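Local coordinates for protein pyruvate carboxylase n-terminal domain (Aquifex aeolicus, PDB 1ULZ) that serves as the biotin carboxylase subunit of pyruvate carboxylase, a multidomain chain built around an ATP-grasp fold, at residues P248-R251 / E252-N256; A183-E186 / A187-F191. The protein carries 1 engineered substitution. One frame throughout, in Å; residues are numbered along the deposited sequence.

Contact 1 of 2, residues P248-R251 / E252-N256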
loop_
_atom_site.group_PDB
_atom_site.type_symbol
_atom_site.label_atom_id
_atom_site.label_comp_id
_atom_site.label_asym_id
_atom_site.label_seq_id
_atom_site.Cartn_x
_atom_site.Cartn_y
_atom_site.Cartn_z
ATOM N N PRO A 248 -11.183 -21.751 -8.881
ATOM C CA PRO A 248 -9.925 -21.678 -9.632
ATOM C C PRO A 248 -9.996 -22.344 -11.011
ATOM O O PRO A 248 -9.413 -21.843 -11.977
ATOM C CB PRO A 248 -8.927 -22.361 -8.702
ATOM C CG PRO A 248 -9.462 -22.012 -7.334
ATOM C CD PRO A 248 -10.955 -22.233 -7.508
ATOM N N GLU A 249 -10.711 -23.465 -11.109
ATOM C CA GLU A 249 -10.827 -24.156 -12.390
ATOM C C GLU A 249 -11.652 -23.364 -13.396
ATOM O O GLU A 249 -11.316 -23.320 -14.583
ATOM C CB GLU A 249 -11.423 -25.562 -12.211
ATOM C CG GLU A 249 -12.147 -25.811 -10.887
ATOM C CD GLU A 249 -11.207 -25.802 -9.691
ATOM O OE1 GLU A 249 -10.142 -26.465 -9.764
ATOM O OE2 GLU A 249 -11.531 -25.143 -8.677
ATOM N N LYS A 250 -12.731 -22.740 -12.935
ATOM C CA LYS A 250 -13.556 -21.948 -13.836
ATOM C C LYS A 250 -12.861 -20.635 -14.164
ATOM O O LYS A 250 -13.027 -20.087 -15.254
ATOM C CB LYS A 250 -14.927 -21.689 -13.220
ATOM C CG LYS A 250 -15.851 -22.905 -13.271
ATOM C CD LYS A 250 -17.240 -22.524 -12.784
ATOM C CE LYS A 250 -17.717 -21.237 -13.473
ATOM N NZ LYS A 250 -18.889 -20.614 -12.783
ATOM N N ARG A 251 -12.077 -20.136 -13.212
ATOM C CA ARG A 251 -11.334 -18.900 -13.419
ATOM C C ARG A 251 -10.405 -19.100 -14.609
ATOM O O ARG A 251 -10.327 -18.252 -15.496
ATOM C CB ARG A 251 -10.510 -18.545 -12.173
ATOM C CG ARG A 251 -9.553 -17.373 -12.383
ATOM C CD ARG A 251 -9.099 -16.765 -11.056
ATOM N NE ARG A 251 -10.244 -16.256 -10.311
ATOM C CZ ARG A 251 -10.719 -16.803 -9.196
ATOM N NH1 ARG A 251 -10.137 -17.881 -8.683
ATOM N NH2 ARG A 251 -11.792 -16.284 -8.612
ATOM N N GLU A 252 -9.705 -20.234 -14.625
ATOM C CA GLU A 252 -8.786 -20.529 -15.718
ATOM C C GLU A 252 -9.525 -20.902 -17.003
ATOM O O GLU A 252 -9.094 -20.533 -18.095
ATOM C CB GLU A 252 -7.814 -21.642 -15.318
ATOM C CG GLU A 252 -6.798 -21.189 -14.280
ATOM C CD GLU A 252 -6.088 -19.897 -14.684
ATOM O OE1 GLU A 252 -5.773 -19.082 -13.787
ATOM O OE2 GLU A 252 -5.837 -19.698 -15.895
ATOM N N TYR A 253 -10.640 -21.619 -16.874
ATOM C CA TYR A 253 -11.409 -22.012 -18.051
ATOM C C TYR A 253 -11.788 -20.773 -18.863
ATOM O O TYR A 253 -11.493 -20.697 -20.055
ATOM C CB TYR A 253 -12.665 -22.800 -17.641
ATOM C CG TYR A 253 -13.659 -23.020 -18.766
ATOM C CD1 TYR A 253 -14.837 -22.285 -18.826
ATOM C CD2 TYR A 253 -13.402 -23.931 -19.788
ATOM C CE1 TYR A 253 -15.729 -22.445 -19.866
ATOM C CE2 TYR A 253 -14.296 -24.100 -20.842
ATOM C CZ TYR A 253 -15.457 -23.350 -20.874
ATOM O OH TYR A 253 -16.343 -23.475 -21.922
ATOM N N TYR A 254 -12.429 -19.799 -18.220
ATOM C CA TYR A 254 -12.824 -18.571 -18.911
ATOM C C TYR A 254 -11.593 -17.728 -19.255
ATOM O O TYR A 254 -11.544 -17.073 -20.302
ATOM C CB TYR A 254 -13.812 -17.768 -18.051
ATOM C CG TYR A 254 -15.230 -18.326 -18.070
ATOM C CD1 TYR A 254 -15.975 -18.334 -19.243
ATOM C CD2 TYR A 254 -15.816 -18.847 -16.923
ATOM C CE1 TYR A 254 -17.262 -18.846 -19.275
ATOM C CE2 TYR A 254 -17.103 -19.360 -16.947
ATOM C CZ TYR A 254 -17.819 -19.358 -18.128
ATOM O OH TYR A 254 -19.095 -19.871 -18.174
ATOM N N GLY A 255 -10.598 -17.758 -18.376
ATOM C CA GLY A 255 -9.374 -17.016 -18.624
ATOM C C GLY A 255 -8.723 -17.436 -19.935
ATOM O O GLY A 255 -8.377 -16.593 -20.761
ATOM N N ASN A 256 -8.554 -18.741 -20.139
ATOM C CA ASN A 256 -7.945 -19.228 -21.379
ATOM C C ASN A 256 -8.802 -18.892 -22.601
ATOM O O ASN A 256 -8.276 -18.619 -23.683
ATOM C CB ASN A 256 -7.703 -20.738 -21.308
ATOM C CG ASN A 256 -6.548 -21.103 -20.381
ATOM O OD1 ASN A 256 -5.457 -20.532 -20.471
ATOM N ND2 ASN A 256 -6.780 -22.069 -19.498
#
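E252 closes the first turn of helix 248-264 on P248: its N donates to P248 O at 3.1 Å. Its CG stands beside its own backbone N (chi1 -71°), which lays it 3.5 Å from P248 O. Proline suits this opening position because first-turn nitrogens have no helical acceptor before them. E252 OE2 is taken by H222 NE2. Next, Y253 N bonds to E249 O at 2.9 Å; its CB rests against that carbonyl, while CD1 sits 3.9 Å above the centre of the Y254 ring. This is the start of an alpha-helix of the ATP-grasp domain lying against its antiparallel sheet. Y254 N then gives a nearly straight bond to K250 O (178°). The side chains of K250 and Y254 run alongside each other, and K250 CE meets the tyrosine ring at its edge, in plane, 4.0 Å from Y254 CE2. Long amphipathic residues serve well here: their carbon parts pack together, while K250 NZ reaches G281 O and Y254 OH bonds to L283 N. At G255, N donates to R251 O at 2.9 Å. That carbonyl, on a buried residue, also accepts from Y210 OH, and the R251 guanidinium forms a salt bridge with E225.

Contact 2 of 2, residues A183-E186 / A187-F191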
loop_
_atom_site.group_PDB
_atom_site.type_symbol
_atom_site.label_atom_id
_atom_site.label_comp_id
_atom_site.label_asym_id
_atom_site.label_seq_id
_atom_site.Cartn_x
_atom_site.Cartn_y
_atom_site.Cartn_z
ATOM N N ALA A 183 -47.503 -8.913 -29.200
ATOM C CA ALA A 183 -46.504 -8.167 -29.943
ATOM C C ALA A 183 -46.796 -8.126 -31.439
ATOM O O ALA A 183 -46.666 -7.073 -32.072
ATOM C CB ALA A 183 -45.118 -8.762 -29.697
ATOM N N SER A 184 -47.173 -9.267 -32.013
ATOM C CA SER A 184 -47.456 -9.317 -33.446
ATOM C C SER A 184 -48.769 -8.613 -33.739
ATOM O O SER A 184 -48.997 -8.124 -34.848
ATOM C CB SER A 184 -47.494 -10.771 -33.943
ATOM O OG SER A 184 -48.399 -11.563 -33.193
ATOM N N ARG A 185 -49.622 -8.550 -32.726
ATOM C CA ARG A 185 -50.913 -7.899 -32.842
ATOM C C ARG A 185 -50.660 -6.401 -32.978
ATOM O O ARG A 185 -51.226 -5.731 -33.845
ATOM C CB ARG A 185 -51.728 -8.204 -31.591
ATOM C CG ARG A 185 -53.111 -7.631 -31.566
ATOM C CD ARG A 185 -53.879 -8.259 -30.413
ATOM N NE ARG A 185 -54.070 -9.695 -30.609
ATOM C CZ ARG A 185 -53.881 -10.612 -29.663
ATOM N NH1 ARG A 185 -53.489 -10.247 -28.444
ATOM N NH2 ARG A 185 -54.089 -11.898 -29.931
ATOM N N GLU A 186 -49.779 -5.884 -32.128
ATOM C CA GLU A 186 -49.439 -4.467 -32.160
ATOM C C GLU A 186 -48.755 -4.085 -33.463
ATOM O O GLU A 186 -48.929 -2.972 -33.958
ATOM C CB GLU A 186 -48.538 -4.119 -30.971
ATOM C CG GLU A 186 -49.241 -4.277 -29.635
ATOM C CD GLU A 186 -48.331 -4.023 -28.463
ATOM O OE1 GLU A 186 -48.805 -4.128 -27.309
ATOM O OE2 GLU A 186 -47.139 -3.722 -28.701
ATOM N N ALA A 187 -47.980 -5.006 -34.028
ATOM C CA ALA A 187 -47.284 -4.730 -35.280
ATOM C C ALA A 187 -48.256 -4.651 -36.463
ATOM O O ALA A 187 -48.140 -3.772 -37.314
ATOM C CB ALA A 187 -46.219 -5.808 -35.539
ATOM N N GLU A 188 -49.212 -5.570 -36.521
ATOM C CA GLU A 188 -50.183 -5.571 -37.611
ATOM C C GLU A 188 -50.991 -4.271 -37.666
ATOM O O GLU A 188 -51.200 -3.698 -38.748
ATOM C CB GLU A 188 -51.136 -6.765 -37.466
ATOM C CG GLU A 188 -50.430 -8.124 -37.504
ATOM C CD GLU A 188 -51.399 -9.297 -37.488
ATOM O OE1 GLU A 188 -52.273 -9.353 -38.393
ATOM O OE2 GLU A 188 -51.285 -10.163 -36.576
ATOM N N LYS A 189 -51.438 -3.802 -36.503
ATOM C CA LYS A 189 -52.228 -2.579 -36.428
ATOM C C LYS A 189 -51.444 -1.366 -36.913
ATOM O O LYS A 189 -52.030 -0.339 -37.268
ATOM C CB LYS A 189 -52.695 -2.334 -34.992
ATOM C CG LYS A 189 -53.503 -3.469 -34.397
ATOM C CD LYS A 189 -54.085 -3.056 -33.041
ATOM C CE LYS A 189 -54.800 -4.227 -32.382
ATOM N NZ LYS A 189 -55.436 -3.827 -31.086
ATOM N N ALA A 190 -50.118 -1.485 -36.916
ATOM C CA ALA A 190 -49.250 -0.404 -37.350
ATOM C C ALA A 190 -48.809 -0.640 -38.792
ATOM O O ALA A 190 -47.934 0.050 -39.313
ATOM C CB ALA A 190 -48.036 -0.306 -36.428
ATOM N N PHE A 191 -49.421 -1.629 -39.434
ATOM C CA PHE A 191 -49.117 -1.948 -40.827
ATOM C C PHE A 191 -47.628 -2.127 -41.108
ATOM O O PHE A 191 -47.039 -1.386 -41.907
ATOM C CB PHE A 191 -49.662 -0.848 -41.734
ATOM C CG PHE A 191 -51.061 -0.414 -41.389
ATOM C CD1 PHE A 191 -51.310 0.331 -40.242
ATOM C CD2 PHE A 191 -52.118 -0.724 -42.227
ATOM C CE1 PHE A 191 -52.588 0.764 -39.936
ATOM C CE2 PHE A 191 -53.405 -0.293 -41.930
ATOM C CZ PHE A 191 -53.637 0.454 -40.781
#
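With CG anti to the backbone N (chi1 -178°), R185 sends its side chain to meet K189, whose CG instead stands beside its own backbone N (chi1 -57°) and whose chain is fully extended from there. The two run alongside each other in the same direction, and R185 CG lies 3.9 Å from K189 CE. It is the carbon parts that touch: R185 NE and K189 NZ stay 6.0 Å apart, so two like charges share one exposed side of the helix. K189 also lays CG against R185 O at 3.3 Å, beside the bond that K189 N gives to the same oxygen. Long, flexible basic chains suit such a side, because their carbon parts can lie on the helix while the charged ends reach outward.

E188 N donates to S184 O at 3.1 Å. S184 OG is itself bound back to Y180 O and E181 O, a common way for serine to satisfy its hydroxyl within a helix. A187 N bonds to A183 O at 3.1 Å; both alanines are buried, and their small methyls suit close packing. The i to i+4 pattern then gives way to i to i+3 bonds, A190 N to A187 O and F191 N to E188 O, as the chain leaves the helix.

Helix 173-189 belongs to a projecting lobe of the ATP-grasp domain. E186 OE1 accepts from Q182 NE2, one turn back on the same helix, while OE2 ties the helix through a salt bridge to R168 on strand 168-170, and through G164 N to the glycine-rich connection between strands 154-158 and 168-170.

Both contacts are i to i+4 packing along one helix within the ATP-grasp domain, yet their centres are 46 Å apart and they share no element. Contact 1 begins a helix near the large antiparallel sheet, its centre about 20 Å from the chain's centre; contact 2 lies toward the end of a helix in the outlying lobe, its centre about 40 Å from the chain's centre. Each is partly buried and pairs a lysine alongside a residue four positions earlier or later. In 248-256 that neighbour is aromatic, and several polar ends are claimed by the surrounding sheet and loops. In 183-191 it is an arginine on an exposed side, alanines supply buried contacts, and a glutamate ties the helix to strand 168-170 and the glycine-rich connection before it.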